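Local coordinates for ThiJ/PfpI family protein (PDB 3EWN) that is of unknown function but belongs to the DJ-1/PfpI family, whose glutaminase-like fold is shared with hydrolases, amidotransferases and stress-response proteins, at residues Glu24-Thr35 with Thr86-Thr97; Ser146-Phe154 with Phe233-Phe243. All coordinates share one frame; numbering follows the deposited sequence.

Contact 1 (Glu24-Thr35 with Thr86-Thr97); sequences EQIAMLVYPGMT and TVLFAPGGTDGT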
ATOM      1  N   GLU A  24      21.679   2.097   2.955  1.00 10.32           N
ATOM      2  CA  GLU A  24      20.858   1.767   4.112  1.00 10.42           C
ATOM      3  C   GLU A  24      20.502   0.286   4.210  1.00  9.50           C
ATOM      4  O   GLU A  24      20.293  -0.389   3.202  1.00 10.75           O
ATOM      5  CB  GLU A  24      19.559   2.585   4.102  1.00  8.42           C
ATOM      6  CG  GLU A  24      19.760   4.094   4.169  1.00  9.64           C
ATOM      7  CD  GLU A  24      19.836   4.749   2.800  1.00  9.50           C
ATOM      8  OE1 GLU A  24      19.975   4.035   1.784  1.00 10.35           O
ATOM      9  OE2 GLU A  24      19.760   5.995   2.744  1.00 11.79           O
ATOM     10  N   GLN A  25      20.437  -0.203   5.443  1.00  8.73           N
ATOM     11  CA  GLN A  25      20.067  -1.584   5.732  1.00  9.55           C
ATOM     12  C   GLN A  25      18.731  -1.433   6.442  1.00  8.41           C
ATOM     13  O   GLN A  25      18.679  -0.935   7.563  1.00  8.38           O
ATOM     14  CB  GLN A  25      21.083  -2.231   6.672  1.00 12.65           C
ATOM     15  CG  GLN A  25      22.495  -2.287   6.112  1.00 19.00           C
ATOM     16  CD  GLN A  25      22.575  -3.092   4.835  1.00 21.55           C
ATOM     17  OE1 GLN A  25      22.083  -4.219   4.768  1.00 24.64           O
ATOM     18  NE2 GLN A  25      23.205  -2.521   3.810  1.00 24.73           N
ATOM     19  N   ILE A  26      17.661  -1.875   5.793  1.00  8.24           N
ATOM     20  CA  ILE A  26      16.318  -1.722   6.334  1.00  8.46           C
ATOM     21  C   ILE A  26      15.622  -3.053   6.579  1.00  8.35           C
ATOM     22  O   ILE A  26      15.400  -3.823   5.644  1.00  8.43           O
ATOM     23  CB  ILE A  26      15.466  -0.868   5.359  1.00  8.68           C
ATOM     24  CG1 ILE A  26      16.126   0.503   5.176  1.00  9.68           C
ATOM     25  CG2 ILE A  26      14.045  -0.723   5.873  1.00  9.00           C
ATOM     26  CD1 ILE A  26      15.588   1.312   4.007  1.00  9.20           C
ATOM     27  N   ALA A  27      15.277  -3.320   7.836  1.00  8.11           N
ATOM     28  CA  ALA A  27      14.594  -4.562   8.180  1.00  7.61           C
ATOM     29  C   ALA A  27      13.126  -4.288   8.493  1.00  9.33           C
ATOM     30  O   ALA A  27      12.808  -3.488   9.374  1.00  7.63           O
ATOM     31  CB  ALA A  27      15.270  -5.224   9.381  1.00  8.46           C
HETATM   32  N   MSE A  28      12.238  -4.966   7.770  1.00  7.90           N
HETATM   33  CA  MSE A  28      10.803  -4.804   7.962  1.00  7.16           C
HETATM   34  C   MSE A  28      10.192  -6.122   8.423  1.00  6.71           C
HETATM   35  O   MSE A  28      10.189  -7.109   7.693  1.00  6.97           O
HETATM   36  CB  MSE A  28      10.162  -4.342   6.651  1.00  7.67           C
HETATM   37  CG  MSE A  28      10.825  -3.084   6.068  1.00  8.55           C
HETATM   38 SE   MSE A  28      10.038  -2.413   4.443  1.00 15.39          SE
HETATM   39  CE  MSE A  28       8.631  -1.362   5.192  1.00  7.28           C
ATOM     40  N   LEU A  29       9.687  -6.129   9.650  1.00  5.67           N
ATOM     41  CA  LEU A  29       9.078  -7.317  10.222  1.00  5.84           C
ATOM     42  C   LEU A  29       7.733  -7.625   9.574  1.00  6.94           C
ATOM     43  O   LEU A  29       6.958  -6.718   9.283  1.00  7.75           O
ATOM     44  CB  LEU A  29       8.867  -7.121  11.727  1.00  6.87           C
ATOM     45  CG  LEU A  29       8.136  -8.233  12.483  1.00  4.95           C
ATOM     46  CD1 LEU A  29       9.052  -9.437  12.648  1.00  7.21           C
ATOM     47  CD2 LEU A  29       7.698  -7.712  13.852  1.00  7.32           C
ATOM     48  N   VAL A  30       7.477  -8.906   9.327  1.00  6.97           N
ATOM     49  CA  VAL A  30       6.192  -9.336   8.780  1.00  6.21           C
ATOM     50  C   VAL A  30       5.767 -10.527   9.622  1.00  7.07           C
ATOM     51  O   VAL A  30       6.610 -11.236  10.163  1.00  7.07           O
ATOM     52  CB  VAL A  30       6.258  -9.753   7.279  1.00  7.14           C
ATOM     53  CG1 VAL A  30       6.620  -8.550   6.428  1.00  6.04           C
ATOM     54  CG2 VAL A  30       7.240 -10.901   7.074  1.00  7.54           C
ATOM     55  N   TYR A  31       4.462 -10.735   9.746  1.00  6.94           N
ATOM     56  CA  TYR A  31       3.941 -11.833  10.546  1.00  6.60           C
ATOM     57  C   TYR A  31       2.521 -12.148  10.119  1.00  8.37           C
ATOM     58  O   TYR A  31       1.860 -11.327   9.482  1.00  8.44           O
ATOM     59  CB  TYR A  31       3.983 -11.461  12.035  1.00  6.97           C
ATOM     60  CG  TYR A  31       3.371 -10.113  12.364  1.00  5.02           C
ATOM     61  CD1 TYR A  31       1.991  -9.962  12.500  1.00  4.72           C
ATOM     62  CD2 TYR A  31       4.172  -8.986  12.526  1.00  6.62           C
ATOM     63  CE1 TYR A  31       1.424  -8.717  12.791  1.00  3.79           C
ATOM     64  CE2 TYR A  31       3.615  -7.735  12.813  1.00  6.52           C
ATOM     65  CZ  TYR A  31       2.243  -7.612  12.945  1.00  5.49           C
ATOM     66  OH  TYR A  31       1.691  -6.389  13.232  1.00  6.63           O
ATOM     67  N   PRO A  32       2.034 -13.351  10.450  1.00  8.50           N
ATOM     68  CA  PRO A  32       0.671 -13.723  10.068  1.00  8.29           C
ATOM     69  C   PRO A  32      -0.351 -12.740  10.628  1.00  7.35           C
ATOM     70  O   PRO A  32      -0.254 -12.330  11.781  1.00  6.75           O
ATOM     71  CB  PRO A  32       0.512 -15.118  10.672  1.00  9.68           C
ATOM     72  CG  PRO A  32       1.920 -15.659  10.663  1.00  9.58           C
ATOM     73  CD  PRO A  32       2.715 -14.463  11.133  1.00  8.58           C
ATOM     74  N   GLY A  33      -1.315 -12.345   9.805  1.00  7.88           N
ATOM     75  CA  GLY A  33      -2.341 -11.440  10.284  1.00  7.68           C
ATOM     76  C   GLY A  33      -2.026  -9.958  10.248  1.00  8.27           C
ATOM     77  O   GLY A  33      -2.838  -9.146  10.687  1.00  8.70           O
HETATM   78  N   MSE A  34      -0.857  -9.590   9.741  1.00  7.25           N
HETATM   79  CA  MSE A  34      -0.516  -8.175   9.664  1.00  6.84           C
HETATM   80  C   MSE A  34      -1.427  -7.505   8.633  1.00  8.06           C
HETATM   81  O   MSE A  34      -1.986  -8.178   7.770  1.00  8.37           O
HETATM   82  CB  MSE A  34       0.936  -8.009   9.228  1.00  8.24           C
HETATM   83  CG  MSE A  34       1.189  -8.449   7.792  1.00  9.23           C
HETATM   84 SE   MSE A  34       2.982  -8.118   7.228  1.00 16.53          SE
HETATM   85  CE  MSE A  34       2.945  -9.086   5.585  1.00  9.94           C
ATOM     86  N   THR A  35      -1.591  -6.189   8.738  1.00  6.97           N
ATOM     87  CA  THR A  35      -2.399  -5.450   7.780  1.00  7.22           C
ATOM     88  C   THR A  35      -1.363  -5.118   6.720  1.00  7.50           C
ATOM     89  O   THR A  35      -0.447  -4.346   6.973  1.00  7.45           O
ATOM     90  CB  THR A  35      -2.972  -4.153   8.401  1.00  7.27           C
ATOM     91  OG1 THR A  35      -3.837  -4.495   9.494  1.00 10.17           O
ATOM     92  CG2 THR A  35      -3.766  -3.366   7.364  1.00  9.16           C
ATOM     93  N   THR A  86      19.989   0.253   9.644  1.00  8.56           N
ATOM     94  CA  THR A  86      19.780   1.688   9.528  1.00  7.85           C
ATOM     95  C   THR A  86      18.371   1.913  10.061  1.00  9.17           C
ATOM     96  O   THR A  86      18.109   2.863  10.803  1.00  9.00           O
ATOM     97  CB  THR A  86      19.824   2.149   8.062  1.00  9.61           C
ATOM     98  OG1 THR A  86      21.059   1.731   7.471  1.00  9.74           O
ATOM     99  CG2 THR A  86      19.705   3.665   7.976  1.00  7.50           C
ATOM    100  N   VAL A  87      17.466   1.012   9.684  1.00  7.40           N
ATOM    101  CA  VAL A  87      16.075   1.099  10.115  1.00  6.81           C
ATOM    102  C   VAL A  87      15.459  -0.240  10.505  1.00  7.13           C
ATOM    103  O   VAL A  87      15.616  -1.235   9.803  1.00  7.86           O
ATOM    104  CB  VAL A  87      15.180   1.697   9.007  1.00  5.52           C
ATOM    105  CG1 VAL A  87      13.735   1.769   9.496  1.00  6.55           C
ATOM    106  CG2 VAL A  87      15.679   3.074   8.609  1.00  7.00           C
ATOM    107  N   LEU A  88      14.767  -0.251  11.641  1.00  7.03           N
ATOM    108  CA  LEU A  88      14.055  -1.440  12.108  1.00  6.33           C
ATOM    109  C   LEU A  88      12.608  -0.980  12.017  1.00  6.46           C
ATOM    110  O   LEU A  88      12.280   0.104  12.491  1.00  6.78           O
ATOM    111  CB  LEU A  88      14.411  -1.771  13.560  1.00  6.35           C
ATOM    112  CG  LEU A  88      13.640  -2.947  14.184  1.00  5.58           C
ATOM    113  CD1 LEU A  88      13.866  -4.234  13.380  1.00  7.95           C
ATOM    114  CD2 LEU A  88      14.089  -3.137  15.619  1.00  6.90           C
ATOM    115  N   PHE A  89      11.745  -1.788  11.409  1.00  5.17           N
ATOM    116  CA  PHE A  89      10.349  -1.394  11.226  1.00  6.16           C
ATOM    117  C   PHE A  89       9.353  -2.502  11.529  1.00  6.08           C
ATOM    118  O   PHE A  89       9.595  -3.661  11.209  1.00  6.59           O
ATOM    119  CB  PHE A  89      10.149  -0.936   9.775  1.00  5.88           C
ATOM    120  CG  PHE A  89       8.706  -0.768   9.377  1.00  6.43           C
ATOM    121  CD1 PHE A  89       8.064   0.457   9.530  1.00  7.38           C
ATOM    122  CD2 PHE A  89       7.989  -1.838   8.851  1.00  7.27           C
ATOM    123  CE1 PHE A  89       6.728   0.615   9.161  1.00  7.41           C
ATOM    124  CE2 PHE A  89       6.653  -1.693   8.480  1.00  7.37           C
ATOM    125  CZ  PHE A  89       6.021  -0.464   8.635  1.00  9.19           C
ATOM    126  N   ALA A  90       8.221  -2.130  12.128  1.00  5.89           N
ATOM    127  CA  ALA A  90       7.171  -3.099  12.429  1.00  5.87           C
ATOM    128  C   ALA A  90       5.807  -2.586  11.984  1.00  6.21           C
ATOM    129  O   ALA A  90       5.419  -1.464  12.318  1.00  6.72           O
ATOM    130  CB  ALA A  90       7.135  -3.407  13.919  1.00  6.71           C
ATOM    131  N   PRO A  91       5.072  -3.397  11.202  1.00  5.90           N
ATOM    132  CA  PRO A  91       3.740  -3.022  10.719  1.00  6.32           C
ATOM    133  C   PRO A  91       2.697  -3.437  11.751  1.00  6.64           C
ATOM    134  O   PRO A  91       3.015  -4.145  12.715  1.00  6.78           O
ATOM    135  CB  PRO A  91       3.609  -3.817   9.426  1.00  7.47           C
ATOM    136  CG  PRO A  91       4.298  -5.107   9.783  1.00  6.53           C
ATOM    137  CD  PRO A  91       5.549  -4.613  10.517  1.00  6.30           C
ATOM    138  N   GLY A  92       1.458  -3.008  11.529  1.00  5.65           N
ATOM    139  CA  GLY A  92       0.373  -3.333  12.439  1.00  6.67           C
ATOM    140  C   GLY A  92      -0.577  -4.434  11.988  1.00  7.23           C
ATOM    141  O   GLY A  92      -0.265  -5.237  11.107  1.00  8.59           O
ATOM    142  N   GLY A  93      -1.755  -4.439  12.601  1.00  7.24           N
ATOM    143  CA  GLY A  93      -2.782  -5.431  12.338  1.00  7.77           C
ATOM    144  C   GLY A  93      -3.572  -5.550  13.630  1.00  8.23           C
ATOM    145  O   GLY A  93      -3.557  -4.619  14.435  1.00  9.23           O
ATOM    146  N   THR A  94      -4.255  -6.669  13.857  1.00  8.66           N
ATOM    147  CA  THR A  94      -5.021  -6.817  15.093  1.00  9.69           C
ATOM    148  C   THR A  94      -4.590  -8.049  15.887  1.00  9.74           C
ATOM    149  O   THR A  94      -3.571  -8.014  16.577  1.00  9.10           O
ATOM    150  CB  THR A  94      -6.535  -6.882  14.808  1.00 12.03           C
ATOM    151  OG1 THR A  94      -6.807  -7.932  13.878  1.00 16.40           O
ATOM    152  CG2 THR A  94      -7.013  -5.563  14.221  1.00 14.38           C
ATOM    153  N   ASP A  95      -5.352  -9.137  15.794  1.00 10.43           N
ATOM    154  CA  ASP A  95      -4.992 -10.349  16.527  1.00  9.62           C
ATOM    155  C   ASP A  95      -3.595 -10.837  16.150  1.00  9.65           C
ATOM    156  O   ASP A  95      -2.871 -11.369  16.993  1.00  9.43           O
ATOM    157  CB  ASP A  95      -6.014 -11.465  16.282  1.00 12.76           C
ATOM    158  CG  ASP A  95      -7.318 -11.243  17.040  1.00 15.71           C
ATOM    159  OD1 ASP A  95      -7.318 -10.465  18.016  1.00 19.74           O
ATOM    160  OD2 ASP A  95      -8.338 -11.858  16.668  1.00 19.11           O
ATOM    161  N   GLY A  96      -3.219 -10.653  14.887  1.00  9.17           N
ATOM    162  CA  GLY A  96      -1.902 -11.078  14.448  1.00  8.62           C
ATOM    163  C   GLY A  96      -0.806 -10.260  15.106  1.00  8.78           C
ATOM    164  O   GLY A  96       0.284 -10.763  15.384  1.00  8.15           O
ATOM    165  N   THR A  97      -1.107  -8.990  15.352  1.00  8.15           N
ATOM    166  CA  THR A  97      -0.175  -8.063  15.981  1.00  7.06           C
ATOM    167  C   THR A  97      -0.021  -8.377  17.468  1.00  8.56           C
ATOM    168  O   THR A  97       1.075  -8.283  18.025  1.00  9.54           O
ATOM    169  CB  THR A  97      -0.673  -6.619  15.830  1.00  6.99           C
ATOM    170  OG1 THR A  97      -0.836  -6.318  14.437  1.00  8.34           O
ATOM    171  CG2 THR A  97       0.315  -5.640  16.463  1.00  7.85           C
TER
HETATM  172  O   HOH W   1       1.282 -12.949  14.136  1.00 11.15           O
HETATM  173  O   HOH W   2      -4.479  -9.482  12.710  1.00 12.02           O

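Contact 2 (Ser146-Phe154 with Phe233-Phe243); sequences SCRDALAGF and FTKKADALAGF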
ATOM      1  N   SER A 146      -7.313   3.037  17.687  1.00  8.03           N
ATOM      2  CA  SER A 146      -7.955   2.045  18.546  1.00  8.43           C
ATOM      3  C   SER A 146      -7.094   1.504  19.684  1.00 10.21           C
ATOM      4  O   SER A 146      -7.623   0.889  20.613  1.00 10.48           O
ATOM      5  CB  SER A 146      -8.450   0.865  17.709  1.00  9.35           C
ATOM      6  OG  SER A 146      -7.357   0.154  17.144  1.00 10.74           O
ATOM      7  N   CYS A 147      -5.785   1.736  19.630  1.00  8.76           N
ATOM      8  CA  CYS A 147      -4.897   1.213  20.668  1.00  8.50           C
ATOM      9  C   CYS A 147      -3.769   2.157  21.069  1.00  9.54           C
ATOM     10  O   CYS A 147      -2.842   1.755  21.768  1.00 11.32           O
ATOM     11  CB  CYS A 147      -4.284  -0.108  20.196  1.00  7.54           C
ATOM     12  SG  CYS A 147      -3.279   0.036  18.689  1.00  9.00           S
ATOM     13  N   ARG A 148      -3.852   3.412  20.643  1.00  9.38           N
ATOM     14  CA  ARG A 148      -2.808   4.384  20.952  1.00 10.55           C
ATOM     15  C   ARG A 148      -2.531   4.549  22.451  1.00 10.80           C
ATOM     16  O   ARG A 148      -1.375   4.553  22.883  1.00  9.87           O
ATOM     17  CB  ARG A 148      -3.173   5.740  20.341  1.00 11.85           C
ATOM     18  CG  ARG A 148      -2.048   6.755  20.370  1.00 13.35           C
ATOM     19  CD  ARG A 148      -2.450   8.054  19.681  1.00 16.05           C
ATOM     20  NE  ARG A 148      -3.526   8.737  20.394  1.00 18.75           N
ATOM     21  CZ  ARG A 148      -4.748   8.929  19.909  1.00 19.74           C
ATOM     22  NH1 ARG A 148      -5.067   8.495  18.696  1.00 20.35           N
ATOM     23  NH2 ARG A 148      -5.657   9.554  20.643  1.00 23.53           N
ATOM     24  N   ASP A 149      -3.585   4.677  23.250  1.00 11.57           N
ATOM     25  CA  ASP A 149      -3.395   4.864  24.684  1.00 12.79           C
ATOM     26  C   ASP A 149      -2.757   3.681  25.395  1.00 12.62           C
ATOM     27  O   ASP A 149      -2.142   3.851  26.447  1.00 12.48           O
ATOM     28  CB  ASP A 149      -4.720   5.219  25.359  1.00 16.24           C
ATOM     29  CG  ASP A 149      -5.193   6.608  25.001  1.00 19.03           C
ATOM     30  OD1 ASP A 149      -4.349   7.528  24.966  1.00 21.73           O
ATOM     31  OD2 ASP A 149      -6.402   6.786  24.763  1.00 24.31           O
ATOM     32  N   ALA A 150      -2.893   2.487  24.828  1.00 11.20           N
ATOM     33  CA  ALA A 150      -2.307   1.299  25.440  1.00 10.85           C
ATOM     34  C   ALA A 150      -0.790   1.429  25.561  1.00 10.54           C
ATOM     35  O   ALA A 150      -0.182   0.853  26.464  1.00 11.60           O
ATOM     36  CB  ALA A 150      -2.661   0.053  24.617  1.00  9.97           C
ATOM     37  N   LEU A 151      -0.187   2.200  24.656  1.00  9.95           N
ATOM     38  CA  LEU A 151       1.261   2.389  24.637  1.00  8.51           C
ATOM     39  C   LEU A 151       1.854   2.852  25.966  1.00  9.58           C
ATOM     40  O   LEU A 151       3.008   2.547  26.272  1.00  8.62           O
ATOM     41  CB  LEU A 151       1.648   3.380  23.534  1.00  7.60           C
ATOM     42  CG  LEU A 151       1.352   2.932  22.100  1.00  8.82           C
ATOM     43  CD1 LEU A 151       1.655   4.074  21.136  1.00  8.43           C
ATOM     44  CD2 LEU A 151       2.186   1.692  21.770  1.00  9.41           C
ATOM     45  N   ALA A 152       1.066   3.585  26.748  1.00  8.12           N
ATOM     46  CA  ALA A 152       1.516   4.083  28.047  1.00  9.19           C
ATOM     47  C   ALA A 152       1.965   2.937  28.951  1.00  9.79           C
ATOM     48  O   ALA A 152       2.841   3.107  29.801  1.00  9.25           O
ATOM     49  CB  ALA A 152       0.387   4.871  28.720  1.00  9.22           C
ATOM     50  N   GLY A 153       1.355   1.771  28.762  1.00 10.09           N
ATOM     51  CA  GLY A 153       1.701   0.616  29.569  1.00 10.31           C
ATOM     52  C   GLY A 153       3.106   0.110  29.315  1.00  9.62           C
ATOM     53  O   GLY A 153       3.672  -0.601  30.145  1.00 12.17           O
ATOM     54  N   PHE A 154       3.670   0.473  28.165  1.00  9.86           N
ATOM     55  CA  PHE A 154       5.019   0.052  27.805  1.00  9.07           C
ATOM     56  C   PHE A 154       6.025   1.146  28.138  1.00  9.45           C
ATOM     57  O   PHE A 154       7.195   1.046  27.784  1.00  9.33           O
ATOM     58  CB  PHE A 154       5.102  -0.265  26.309  1.00  9.51           C
ATOM     59  CG  PHE A 154       4.202  -1.384  25.870  1.00 10.31           C
ATOM     60  CD1 PHE A 154       4.353  -2.666  26.390  1.00 10.83           C
ATOM     61  CD2 PHE A 154       3.217  -1.159  24.913  1.00 10.56           C
ATOM     62  CE1 PHE A 154       3.532  -3.712  25.967  1.00 12.86           C
ATOM     63  CE2 PHE A 154       2.393  -2.195  24.482  1.00 11.34           C
ATOM     64  CZ  PHE A 154       2.552  -3.473  25.006  1.00 11.20           C
ATOM     65  N   PHE A 233     -10.392  -5.366  20.270  1.00 11.29           N
ATOM     66  CA  PHE A 233      -8.966  -5.128  20.073  1.00  9.48           C
ATOM     67  C   PHE A 233      -8.459  -4.096  21.081  1.00  9.53           C
ATOM     68  O   PHE A 233      -7.401  -4.275  21.680  1.00 10.50           O
ATOM     69  CB  PHE A 233      -8.704  -4.638  18.646  1.00  9.41           C
ATOM     70  CG  PHE A 233      -7.256  -4.339  18.359  1.00  8.58           C
ATOM     71  CD1 PHE A 233      -6.297  -5.347  18.417  1.00  9.19           C
ATOM     72  CD2 PHE A 233      -6.853  -3.052  18.020  1.00  9.95           C
ATOM     73  CE1 PHE A 233      -4.955  -5.078  18.132  1.00 10.05           C
ATOM     74  CE2 PHE A 233      -5.517  -2.772  17.733  1.00 10.39           C
ATOM     75  CZ  PHE A 233      -4.566  -3.788  17.790  1.00 10.30           C
ATOM     76  N   THR A 234      -9.213  -3.022  21.279  1.00  9.11           N
ATOM     77  CA  THR A 234      -8.798  -1.997  22.231  1.00  9.06           C
ATOM     78  C   THR A 234      -8.557  -2.595  23.610  1.00 10.19           C
ATOM     79  O   THR A 234      -7.547  -2.305  24.250  1.00 10.19           O
ATOM     80  CB  THR A 234      -9.846  -0.887  22.367  1.00  9.68           C
ATOM     81  OG1 THR A 234     -10.004  -0.227  21.107  1.00  9.33           O
ATOM     82  CG2 THR A 234      -9.408   0.134  23.420  1.00  9.58           C
ATOM     83  N   LYS A 235      -9.489  -3.424  24.071  1.00 10.54           N
ATOM     84  CA  LYS A 235      -9.342  -4.044  25.378  1.00 11.78           C
ATOM     85  C   LYS A 235      -8.155  -5.005  25.428  1.00 10.95           C
ATOM     86  O   LYS A 235      -7.410  -5.016  26.405  1.00 11.93           O
ATOM     87  CB  LYS A 235     -10.635  -4.764  25.782  1.00 16.08           C
ATOM     88  CG  LYS A 235     -11.770  -3.812  26.153  1.00 23.62           C
ATOM     89  CD  LYS A 235     -12.988  -4.546  26.706  1.00 27.45           C
ATOM     90  CE  LYS A 235     -13.750  -5.298  25.624  1.00 30.01           C
ATOM     91  NZ  LYS A 235     -14.356  -4.384  24.613  1.00 33.15           N
ATOM     92  N   LYS A 236      -7.967  -5.797  24.377  1.00 10.18           N
ATOM     93  CA  LYS A 236      -6.849  -6.743  24.337  1.00  9.82           C
ATOM     94  C   LYS A 236      -5.511  -6.018  24.276  1.00  9.96           C
ATOM     95  O   LYS A 236      -4.509  -6.507  24.803  1.00 10.25           O
ATOM     96  CB  LYS A 236      -6.994  -7.694  23.146  1.00 11.37           C
ATOM     97  CG  LYS A 236      -8.122  -8.701  23.325  1.00 15.96           C
ATOM     98  CD  LYS A 236      -8.496  -9.386  22.020  1.00 20.65           C
ATOM     99  CE  LYS A 236      -7.396 -10.291  21.515  1.00 24.91           C
ATOM    100  NZ  LYS A 236      -7.887 -11.130  20.385  1.00 24.74           N
ATOM    101  N   ALA A 237      -5.493  -4.857  23.623  1.00  9.01           N
ATOM    102  CA  ALA A 237      -4.272  -4.064  23.539  1.00  8.91           C
ATOM    103  C   ALA A 237      -3.940  -3.558  24.938  1.00  9.81           C
ATOM    104  O   ALA A 237      -2.801  -3.650  25.385  1.00  8.44           O
ATOM    105  CB  ALA A 237      -4.464  -2.891  22.586  1.00  9.24           C
ATOM    106  N   ASP A 238      -4.940  -3.022  25.634  1.00 10.75           N
ATOM    107  CA  ASP A 238      -4.718  -2.531  26.991  1.00 11.50           C
ATOM    108  C   ASP A 238      -4.214  -3.663  27.882  1.00 11.04           C
ATOM    109  O   ASP A 238      -3.324  -3.460  28.704  1.00 12.64           O
ATOM    110  CB  ASP A 238      -6.004  -1.951  27.587  1.00 13.68           C
ATOM    111  CG  ASP A 238      -6.352  -0.584  27.022  1.00 18.34           C
ATOM    112  OD1 ASP A 238      -5.433   0.131  26.566  1.00 18.77           O
ATOM    113  OD2 ASP A 238      -7.546  -0.213  27.056  1.00 20.66           O
ATOM    114  N   ALA A 239      -4.782  -4.856  27.721  1.00 10.62           N
ATOM    115  CA  ALA A 239      -4.369  -6.004  28.524  1.00 11.79           C
ATOM    116  C   ALA A 239      -2.916  -6.359  28.228  1.00 12.26           C
ATOM    117  O   ALA A 239      -2.137  -6.655  29.137  1.00 12.80           O
ATOM    118  CB  ALA A 239      -5.279  -7.208  28.236  1.00 12.49           C
ATOM    119  N   LEU A 240      -2.560  -6.334  26.948  1.00 11.46           N
ATOM    120  CA  LEU A 240      -1.203  -6.642  26.515  1.00 13.15           C
ATOM    121  C   LEU A 240      -0.213  -5.674  27.159  1.00 13.33           C
ATOM    122  O   LEU A 240       0.895  -6.057  27.533  1.00 13.35           O
ATOM    123  CB  LEU A 240      -1.096  -6.521  24.991  1.00 14.33           C
ATOM    124  CG  LEU A 240       0.298  -6.693  24.386  1.00 14.86           C
ATOM    125  CD1 LEU A 240       0.644  -8.169  24.321  1.00 17.92           C
ATOM    126  CD2 LEU A 240       0.335  -6.085  22.989  1.00 15.30           C
ATOM    127  N   ALA A 241      -0.621  -4.416  27.281  1.00 13.59           N
ATOM    128  CA  ALA A 241       0.235  -3.384  27.854  1.00 14.91           C
ATOM    129  C   ALA A 241       0.256  -3.422  29.378  1.00 16.13           C
ATOM    130  O   ALA A 241       0.871  -2.570  30.014  1.00 17.03           O
ATOM    131  CB  ALA A 241      -0.208  -2.012  27.367  1.00 12.85           C
ATOM    132  N   GLY A 242      -0.430  -4.400  29.958  1.00 17.79           N
ATOM    133  CA  GLY A 242      -0.438  -4.537  31.404  1.00 21.48           C
ATOM    134  C   GLY A 242      -1.517  -3.825  32.198  1.00 23.21           C
ATOM    135  O   GLY A 242      -1.411  -3.737  33.423  1.00 25.07           O
ATOM    136  N   PHE A 243      -2.551  -3.311  31.538  1.00 23.87           N
ATOM    137  CA  PHE A 243      -3.615  -2.631  32.271  1.00 26.48           C
ATOM    138  C   PHE A 243      -4.676  -3.617  32.753  1.00 27.95           C
ATOM    139  O   PHE A 243      -4.664  -4.775  32.287  1.00 28.67           O
ATOM    140  CB  PHE A 243      -4.282  -1.560  31.405  1.00 25.55           C
ATOM    141  CG  PHE A 243      -3.382  -0.407  31.059  1.00 25.71           C
ATOM    142  CD1 PHE A 243      -2.578  -0.450  29.927  1.00 24.61           C
ATOM    143  CD2 PHE A 243      -3.348   0.732  31.861  1.00 25.98           C
ATOM    144  CE1 PHE A 243      -1.755   0.624  29.593  1.00 25.20           C
ATOM    145  CE2 PHE A 243      -2.526   1.812  31.537  1.00 26.73           C
ATOM    146  CZ  PHE A 243      -1.729   1.757  30.398  1.00 24.44           C
TER

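Contact 1 (Glu24-Thr35 with Thr86-Thr97)
Strands 25-29 and 87-90 run side by side and parallel, their axes 4.8 Å apart and 14° from alignment, in the register I26 with V87, A27 with L88 and M28 with F89. Q25 O accepts from both T86 N and V87 N; A27 N and A27 O then bond to V87 O and F89 N, and L29 N to F89 O. At the N-terminal start of the pairing a side chain adds a bond: with its hydroxyl anti to the carbonyl carbon (chi1 -55°), T86 OG1 accepts a hydrogen bond from Q25 N at 2.9 Å. I26 and V87 lie alongside each other on the face where the selenomethionine M28 sets its methyl CE over the F89 ring, 4.1 Å from the centroid, a CH-pi contact made possible by the bend at chi3 (84°). F89 carries on to T121 and V123 of strand 119-123.

Beyond the strands, Y31 reaches over to the segment that follows strand 87-90. Its OH donates to P91 O at 2.7 Å, from above the carbonyl plane, and also lies 2.8 Å from T97 OG1; meanwhile P91 CG slides past ring atom CE2. T35 N, just after the type II turn Y31-M34, donates to G92 O at 2.9 Å. G33 and G96 meet backbone to backbone, with a CA-H...O contact from G96 CA to P32 O (3.4 Å). One water bridges P32 O and G96 O; another joins G33 O to T94 N and G96 N. A glycerol, probably from the crystallisation liquor, hydrogen-bonds G93 O and T35 OG1, the latter also hydrogen-bonded to D67. Together these segments form central parallel strands of the Rossmann-like alpha/beta sandwich of the DJ-1/PfpI family; the glycerol beyond their C-terminal ends is consistent with a pocket there.

Contact 2 (Ser146-Phe154 with Phe233-Phe243)
C147 CB and A150 CB press against A237 CB, at 3.7 and 4.0 Å, in the apolar centre where helix 231-240, which ends in a Schellman motif, packs on the 3-10 segment 149-154 of the DJ-1/PfpI-family alpha/beta fold. Small residues let the two backbones come close: the CA atoms of A150 and D238 are 4.8 Å apart, and A150 CB also touches A241 CB. Toward the chain terminus, F154 lays one ring face against A241, whose CA stands 4.1 Å from the ring centroid in a CH-pi contact, while L240 CG sits at the ring edge. The Schellman turn, with G242 at positive phi, brings F243 back over the 3-10 segment. F243 meets that backbone with its ring edge, CE1 lying 3.4 Å from G153 N. At the other end, F233 extends with CG anti to its own N (chi1 179°) and puts CE2 3.7 Å from C147 SG, an oblique sulfur-aromatic contact. S146 OG lies at the edge of the same ring, near its plane, and hydrogen-bonds H144 and a glycerol. F233 and L240 also touch L98 of helix 95-100, and F154 reaches A132 of helix 126-132. On the polar rim, T234 OG1 donates to S146 O at 2.7 Å, in the carbonyl plane and on a lone pair.

How the contacts relate
Contact 1 closes before contact 2 opens along the chain, and their centres lie about 18 Å apart. Contact 1 is in the middle of the mixed sheet, its centre about 7 Å from that of the chain, whereas contact 2 fastens the C-terminal helix 231-240 to the loop between strands 140-141 and 157-158. They meet where helix 95-100 begins: D95 OD1 forms a salt bridge with K236 NZ at 2.5 Å, and F233 packs its ring atoms CE1 and CZ against T94 CA and G93 O. The C-terminal helix is thereby tied to the loop and the first turn of helix 95-100 that follow strand 87-90. Glycerol bound at T35, G93 and S146 is consistent with a pocket bordered by both contacts.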